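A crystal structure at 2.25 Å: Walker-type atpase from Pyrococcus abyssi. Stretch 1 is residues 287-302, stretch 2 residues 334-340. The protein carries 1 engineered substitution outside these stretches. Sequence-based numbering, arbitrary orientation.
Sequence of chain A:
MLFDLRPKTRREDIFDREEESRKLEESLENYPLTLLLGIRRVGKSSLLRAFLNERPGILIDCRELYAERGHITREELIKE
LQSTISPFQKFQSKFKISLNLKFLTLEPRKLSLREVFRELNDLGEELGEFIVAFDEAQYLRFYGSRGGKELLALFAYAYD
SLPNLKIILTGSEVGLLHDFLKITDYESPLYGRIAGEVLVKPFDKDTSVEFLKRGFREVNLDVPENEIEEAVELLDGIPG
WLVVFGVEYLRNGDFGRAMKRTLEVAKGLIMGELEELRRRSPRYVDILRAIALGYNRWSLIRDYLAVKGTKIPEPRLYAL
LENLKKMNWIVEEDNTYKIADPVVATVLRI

Stretch 1 (287-302) ILRAIALGYNRWSLIR
Stretch 2, residues 334-340: DNTYKIA

Stretch 1 runs as helix through Ala 292, loops, and re-enters helix at Trp 298 with Arg 297 as N-cap; stretch 2 contributes strand 336-339, whose direction lies 102° from that of the first helix, with axes 7.9 Å apart. The first helix ends in a Schellman motif: Gly 294 has phi/psi 95/4, and Tyr 295 N bonds Ala 290 O (2.9 Å).

CA register pairs Asn 296 with Tyr 337 (4.9 Å) and Ile 291 with Lys 338 (6.4 Å). A backbone hydrogen bond from Tyr 337 N to Asn 296 O (2.9 Å, 165°) joins the loop to the strand. Asn 296, chi1 p and chi2 4°, places ND2 3.1 Å from a water that also donates to Tyr 337 O (2.6 Å).

Tyr 337 points toward stretch 1 with chi1 m (-50°) and chi2 -78°. Its CB meets Ile 291 CD1 at 3.8 Å, and its CD2 meets Ile 301 CD1 at 3.8 Å; both isoleucines are m,t. Its OH reaches the edge of the Trp 298 ring, 3.8 Å from CE3.

Ile 339 starts sideways, but its m,m rotamer brings CD1 to 3.9 Å from Ile 291 CG2 and 4.0 Å from Leu 288 CD1. Arg 297 (m,t,m, chi4 -89°) starts away, yet folds back, leaving NH1 3.1 Å from Thr 336 OG1.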

# COMPACT_ATOMS: atom_id res chain seq x y z
N ILE A 287 11.69 -18.23 9.26
CA ILE A 287 12.76 -17.47 8.61
C ILE A 287 12.75 -16.02 9.09
O ILE A 287 13.80 -15.45 9.39
CB ILE A 287 12.64 -17.55 7.06
CG1 ILE A 287 12.90 -18.99 6.57
CG2 ILE A 287 13.59 -16.56 6.39
CD1 ILE A 287 12.63 -19.22 5.07
N LEU A 288 11.56 -15.45 9.19
CA LEU A 288 11.32 -14.10 9.69
C LEU A 288 11.81 -13.93 11.12
O LEU A 288 12.56 -13.00 11.43
CB LEU A 288 9.83 -13.80 9.58
CG LEU A 288 9.31 -12.82 8.51
CD1 LEU A 288 10.27 -12.50 7.38
CD2 LEU A 288 7.94 -13.17 7.98
N ARG A 289 11.43 -14.86 12.00
CA ARG A 289 11.91 -14.81 13.37
C ARG A 289 13.44 -14.92 13.47
O ARG A 289 14.07 -14.13 14.18
CB ARG A 289 11.22 -15.84 14.24
CG ARG A 289 11.41 -15.58 15.72
CD ARG A 289 10.42 -16.36 16.56
NE ARG A 289 9.12 -15.70 16.66
CZ ARG A 289 7.99 -16.18 16.15
NH1 ARG A 289 7.99 -17.34 15.50
NH2 ARG A 289 6.86 -15.51 16.31
N ALA A 290 14.03 -15.86 12.73
CA ALA A 290 15.48 -16.01 12.65
C ALA A 290 16.19 -14.68 12.31
O ALA A 290 17.11 -14.27 13.02
CB ALA A 290 15.86 -17.12 11.62
N ILE A 291 15.77 -14.03 11.22
CA ILE A 291 16.31 -12.73 10.79
C ILE A 291 16.18 -11.66 11.88
O ILE A 291 17.16 -11.00 12.21
CB ILE A 291 15.66 -12.26 9.45
CG1 ILE A 291 16.00 -13.25 8.33
CG2 ILE A 291 16.10 -10.80 9.07
CD1 ILE A 291 15.23 -13.05 7.03
N ALA A 292 14.98 -11.53 12.45
CA ALA A 292 14.74 -10.64 13.58
C ALA A 292 15.68 -10.87 14.77
O ALA A 292 16.00 -9.92 15.50
CB ALA A 292 13.25 -10.75 14.05
N LEU A 293 16.10 -12.12 14.98
CA LEU A 293 17.03 -12.47 16.07
C LEU A 293 18.52 -12.30 15.70
O LEU A 293 19.39 -12.65 16.49
CB LEU A 293 16.77 -13.90 16.60
CG LEU A 293 15.42 -14.25 17.25
CD1 LEU A 293 15.31 -15.76 17.39
CD2 LEU A 293 15.27 -13.62 18.62
N GLY A 294 18.80 -11.81 14.49
CA GLY A 294 20.17 -11.61 14.03
C GLY A 294 20.78 -12.73 13.20
O GLY A 294 21.96 -12.67 12.87
N TYR A 295 20.01 -13.76 12.88
CA TYR A 295 20.47 -14.75 11.91
C TYR A 295 20.05 -14.22 10.52
O TYR A 295 19.01 -14.54 10.01
CB TYR A 295 19.95 -16.15 12.24
CG TYR A 295 20.24 -16.60 13.66
CD1 TYR A 295 21.45 -17.19 13.98
CD2 TYR A 295 19.31 -16.41 14.69
CE1 TYR A 295 21.74 -17.59 15.27
CE2 TYR A 295 19.60 -16.80 16.01
CZ TYR A 295 20.81 -17.39 16.28
OH TYR A 295 21.13 -17.80 17.55
N ASN A 296 20.90 -13.36 9.95
CA ASN A 296 20.53 -12.48 8.84
C ASN A 296 21.45 -12.65 7.61
O ASN A 296 21.56 -11.77 6.74
CB ASN A 296 20.54 -11.04 9.35
CG ASN A 296 21.89 -10.64 9.85
OD1 ASN A 296 22.85 -11.41 9.75
ND2 ASN A 296 22.00 -9.42 10.37
N ARG A 297 22.10 -13.80 7.56
CA ARG A 297 22.86 -14.24 6.39
C ARG A 297 22.43 -15.67 6.08
O ARG A 297 21.99 -16.40 6.97
CB ARG A 297 24.36 -14.13 6.63
CG ARG A 297 24.88 -12.69 6.45
CD ARG A 297 26.21 -12.44 7.17
NE ARG A 297 25.97 -12.07 8.56
CZ ARG A 297 25.78 -10.83 9.00
NH1 ARG A 297 25.82 -9.79 8.16
NH2 ARG A 297 25.56 -10.62 10.30
N TRP A 298 22.52 -16.04 4.81
CA TRP A 298 22.09 -17.34 4.31
C TRP A 298 22.42 -18.53 5.21
O TRP A 298 21.53 -19.26 5.64
CB TRP A 298 22.69 -17.57 2.92
CG TRP A 298 22.27 -18.84 2.25
CD1 TRP A 298 22.79 -20.10 2.45
CD2 TRP A 298 21.27 -18.97 1.23
NE1 TRP A 298 22.16 -21.00 1.62
CE2 TRP A 298 21.23 -20.34 0.87
CE3 TRP A 298 20.40 -18.07 0.60
CZ2 TRP A 298 20.34 -20.83 -0.12
CZ3 TRP A 298 19.52 -18.56 -0.37
CH2 TRP A 298 19.50 -19.93 -0.71
N SER A 299 23.71 -18.77 5.43
CA SER A 299 24.15 -19.91 6.26
C SER A 299 23.71 -19.76 7.71
O SER A 299 23.46 -20.76 8.38
CB SER A 299 25.67 -20.08 6.21
OG SER A 299 26.31 -18.92 6.72
N LEU A 300 23.62 -18.53 8.20
CA LEU A 300 23.15 -18.28 9.57
C LEU A 300 21.70 -18.76 9.73
O LEU A 300 21.38 -19.45 10.71
CB LEU A 300 23.28 -16.81 9.97
CG LEU A 300 24.69 -16.22 10.16
CD1 LEU A 300 24.61 -14.69 10.40
CD2 LEU A 300 25.50 -16.91 11.27
N ILE A 301 20.87 -18.43 8.75
CA ILE A 301 19.45 -18.80 8.70
C ILE A 301 19.28 -20.31 8.59
O ILE A 301 18.53 -20.92 9.34
CB ILE A 301 18.70 -18.13 7.50
CG1 ILE A 301 18.53 -16.62 7.73
CG2 ILE A 301 17.31 -18.79 7.30
CD1 ILE A 301 18.15 -15.86 6.48
N ARG A 302 20.02 -20.89 7.66
CA ARG A 302 19.95 -22.29 7.34
C ARG A 302 20.34 -23.19 8.52
O ARG A 302 19.61 -24.15 8.84
CB ARG A 302 20.85 -22.53 6.14
CG ARG A 302 20.78 -23.89 5.48
CD ARG A 302 21.98 -24.01 4.52
NE ARG A 302 23.23 -24.13 5.29
CZ ARG A 302 24.41 -23.63 4.92
NH1 ARG A 302 24.56 -22.96 3.78
NH2 ARG A 302 25.46 -23.81 5.72
N ASP A 334 23.55 -5.28 1.04
CA ASP A 334 24.95 -5.57 1.41
C ASP A 334 25.13 -7.02 1.88
O ASP A 334 25.77 -7.28 2.91
CB ASP A 334 25.44 -4.60 2.50
CG ASP A 334 26.03 -3.33 1.94
OD1 ASP A 334 25.32 -2.59 1.22
OD2 ASP A 334 27.22 -3.05 2.22
N ASN A 335 24.55 -7.96 1.12
CA ASN A 335 24.58 -9.38 1.44
C ASN A 335 24.02 -9.74 2.83
O ASN A 335 24.49 -10.68 3.49
CB ASN A 335 26.01 -9.91 1.25
CG ASN A 335 26.09 -11.42 1.31
OD1 ASN A 335 25.24 -12.12 0.75
ND2 ASN A 335 27.13 -11.93 1.99
N THR A 336 23.01 -8.98 3.26
CA THR A 336 22.39 -9.15 4.57
C THR A 336 20.88 -8.96 4.47
O THR A 336 20.41 -8.04 3.80
CB THR A 336 23.00 -8.16 5.59
OG1 THR A 336 24.39 -8.46 5.79
CG2 THR A 336 22.29 -8.23 6.91
N TYR A 337 20.14 -9.83 5.14
CA TYR A 337 18.68 -9.69 5.25
C TYR A 337 18.26 -8.87 6.46
O TYR A 337 18.86 -8.97 7.54
CB TYR A 337 17.99 -11.06 5.29
CG TYR A 337 18.43 -11.96 4.18
CD1 TYR A 337 17.93 -11.79 2.89
CD2 TYR A 337 19.38 -12.97 4.40
CE1 TYR A 337 18.33 -12.60 1.86
CE2 TYR A 337 19.79 -13.80 3.36
CZ TYR A 337 19.26 -13.61 2.09
OH TYR A 337 19.64 -14.40 1.04
N LYS A 338 17.26 -8.03 6.26
CA LYS A 338 16.60 -7.36 7.38
C LYS A 338 15.09 -7.27 7.23
O LYS A 338 14.56 -7.15 6.12
CB LYS A 338 17.19 -5.98 7.73
CG LYS A 338 17.80 -5.20 6.61
CD LYS A 338 19.33 -5.33 6.66
CE LYS A 338 19.98 -4.83 5.38
NZ LYS A 338 21.48 -4.76 5.53
N ILE A 339 14.41 -7.33 8.36
CA ILE A 339 12.98 -7.05 8.39
C ILE A 339 12.80 -5.60 7.88
O ILE A 339 13.44 -4.66 8.38
CB ILE A 339 12.38 -7.25 9.81
CG1 ILE A 339 12.77 -8.62 10.40
CG2 ILE A 339 10.88 -7.02 9.82
CD1 ILE A 339 12.35 -9.85 9.61
N ALA A 340 11.94 -5.44 6.88
CA ALA A 340 11.67 -4.15 6.26
C ALA A 340 11.13 -3.11 7.25
O ALA A 340 11.51 -1.93 7.17
CB ALA A 340 10.70 -4.33 5.08
O HOH W 1 19.37 -7.84 9.84
O HOH W 2 23.78 -14.14 2.82